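Local coordinates for sulfate transporter 4.1, chloroplastic (Arabidopsis thaliana, PDB 7LHV), which cotransports sulfate with protons across a membrane and may play a role in regulating sulfate assimilation, at residues T298-F303 / Y428-A433. Sequence-based numbering, arbitrary orientation.
Sequences TIAKVF and YIPQCA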
loop_
_atom_site.group_PDB
_atom_site.type_symbol
_atom_site.label_atom_id
_atom_site.label_comp_id
_atom_site.label_asym_id
_atom_site.label_seq_id
_atom_site.Cartn_x
_atom_site.Cartn_y
_atom_site.Cartn_z
ATOM N N THR A 298 14.802 45.265 -24.012
ATOM C CA THR A 298 14.768 46.606 -24.585
ATOM C C THR A 298 15.107 47.652 -23.530
ATOM O O THR A 298 15.982 48.501 -23.742
ATOM C CB THR A 298 13.395 46.872 -25.198
ATOM O OG1 THR A 298 13.152 45.928 -26.249
ATOM C CG2 THR A 298 13.335 48.276 -25.772
ATOM N N ILE A 299 14.458 47.576 -22.365
ATOM C CA ILE A 299 14.787 48.511 -21.292
ATOM C C ILE A 299 16.210 48.281 -20.804
ATOM O O ILE A 299 16.912 49.232 -20.440
ATOM C CB ILE A 299 13.763 48.421 -20.140
ATOM C CG1 ILE A 299 12.362 48.821 -20.616
ATOM C CG2 ILE A 299 14.187 49.296 -18.974
ATOM C CD1 ILE A 299 11.524 47.699 -21.174
ATOM N N ALA A 300 16.666 47.028 -20.799
ATOM C CA ALA A 300 18.051 46.761 -20.439
ATOM C C ALA A 300 19.031 47.352 -21.443
ATOM O O ALA A 300 20.209 47.524 -21.113
ATOM C CB ALA A 300 18.284 45.257 -20.304
ATOM N N LYS A 301 18.575 47.671 -22.654
ATOM C CA LYS A 301 19.431 48.243 -23.682
ATOM C C LYS A 301 19.155 49.718 -23.936
ATOM O O LYS A 301 19.715 50.283 -24.881
ATOM C CB LYS A 301 19.283 47.461 -24.993
ATOM C CG LYS A 301 19.753 46.018 -24.912
ATOM C CD LYS A 301 19.996 45.439 -26.298
ATOM C CE LYS A 301 21.392 45.774 -26.803
ATOM N NZ LYS A 301 22.452 45.096 -26.008
ATOM N N VAL A 302 18.316 50.358 -23.124
ATOM C CA VAL A 302 18.009 51.772 -23.303
ATOM C C VAL A 302 18.406 52.542 -22.051
ATOM O O VAL A 302 19.249 53.442 -22.104
ATOM C CB VAL A 302 16.519 51.983 -23.628
ATOM C CG1 VAL A 302 16.150 53.452 -23.497
ATOM C CG2 VAL A 302 16.210 51.478 -25.027
ATOM N N PHE A 303 17.802 52.190 -20.918
ATOM C CA PHE A 303 18.055 52.897 -19.669
ATOM C C PHE A 303 19.229 52.323 -18.891
ATOM O O PHE A 303 19.866 53.053 -18.121
ATOM C CB PHE A 303 16.798 52.880 -18.796
ATOM C CG PHE A 303 15.605 53.525 -19.441
ATOM C CD1 PHE A 303 15.376 54.884 -19.303
ATOM C CD2 PHE A 303 14.717 52.775 -20.194
ATOM C CE1 PHE A 303 14.281 55.481 -19.898
ATOM C CE2 PHE A 303 13.620 53.367 -20.792
ATOM C CZ PHE A 303 13.402 54.721 -20.643
ATOM N N TYR A 428 21.773 39.238 -23.142
ATOM C CA TYR A 428 21.185 40.491 -22.690
ATOM C C TYR A 428 19.855 40.299 -21.975
ATOM O O TYR A 428 19.224 41.292 -21.600
ATOM C CB TYR A 428 20.990 41.441 -23.875
ATOM C CG TYR A 428 22.226 41.636 -24.718
ATOM C CD1 TYR A 428 23.404 42.110 -24.159
ATOM C CD2 TYR A 428 22.214 41.349 -26.076
ATOM C CE1 TYR A 428 24.535 42.292 -24.929
ATOM C CE2 TYR A 428 23.341 41.526 -26.853
ATOM C CZ TYR A 428 24.498 41.999 -26.275
ATOM O OH TYR A 428 25.623 42.179 -27.045
ATOM N N ILE A 429 19.411 39.062 -21.782
ATOM C CA ILE A 429 18.133 38.791 -21.131
ATOM C C ILE A 429 18.284 38.989 -19.628
ATOM O O ILE A 429 19.140 38.345 -19.005
ATOM C CB ILE A 429 17.634 37.374 -21.449
ATOM C CG1 ILE A 429 17.326 37.237 -22.938
ATOM C CG2 ILE A 429 16.409 37.047 -20.618
ATOM C CD1 ILE A 429 16.920 35.842 -23.343
ATOM N N PRO A 430 17.495 39.862 -19.008
ATOM C CA PRO A 430 17.563 40.009 -17.552
ATOM C C PRO A 430 17.072 38.757 -16.842
ATOM O O PRO A 430 16.222 38.021 -17.344
ATOM C CB PRO A 430 16.642 41.203 -17.269
ATOM C CG PRO A 430 16.489 41.899 -18.583
ATOM C CD PRO A 430 16.565 40.826 -19.616
ATOM N N GLN A 431 17.631 38.517 -15.655
ATOM C CA GLN A 431 17.201 37.374 -14.857
ATOM C C GLN A 431 15.807 37.583 -14.284
ATOM O O GLN A 431 15.059 36.613 -14.103
ATOM C CB GLN A 431 18.205 37.110 -13.735
ATOM C CG GLN A 431 19.600 36.788 -14.227
ATOM C CD GLN A 431 20.595 36.643 -13.096
ATOM O OE1 GLN A 431 21.797 36.810 -13.288
ATOM N NE2 GLN A 431 20.099 36.323 -11.908
ATOM N N CYS A 432 15.441 38.830 -13.985
ATOM C CA CYS A 432 14.098 39.098 -13.484
ATOM C C CYS A 432 13.037 38.760 -14.521
ATOM O O CYS A 432 11.923 38.372 -14.160
ATOM C CB CYS A 432 13.979 40.557 -13.048
ATOM S SG CYS A 432 14.149 41.750 -14.383
ATOM N N ALA A 433 13.361 38.887 -15.811
ATOM C CA ALA A 433 12.420 38.475 -16.851
ATOM C C ALA A 433 12.158 36.977 -16.798
ATOM O O ALA A 433 11.008 36.534 -16.899
ATOM C CB ALA A 433 12.946 38.881 -18.226
#
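K301 and Y428 make the polar part of this contact, a cation-pi interaction. The ammonium NZ of K301 stands 3.4 Å from the centroid of the Y428 ring. It lies 3° off the ring normal, so it sits over the middle of the face rather than over the rim. All six ring carbons are at nearly the same distance from NZ, with CD1 of Y428 nearest at 3.6 Å. The shape of the lysine chain explains this placement. It leaves the backbone with CG anti to the carbonyl carbon, then bends at chi3 (85°) and again at chi4 (67°), which brings the amine round onto the ring. K301 is on the surface and Y428 is partly exposed, so the ring face holds the amine from one side. A leucine in place of Y428 would probably leave the K301 amine without its aromatic partner and free to swing away.

The apolar part is small and lies deeper. CB of A300 meets CG of the P430 ring at 4.2 Å, and both residues are buried. The same methyl also comes within 4.3 Å of the backbone O of Y428. M260 of helix 255-277 touches P430 and also I299, while T297 touches both Y428 and P430.

Backbone bonds shape the turn that carries the lysine. V302 N and F303 N both donate to I299 O. K301 N donates to T298 O at 2.9 Å.

The arrangement joins two helix termini within the sulfate permease region of this SLC26 transporter. The C-terminal end of helix 284-300 packs against the connection that leads into helix 431-443, with P430 at the N-cap position and a surface cation-pi pair beside the buried alanine-proline contact.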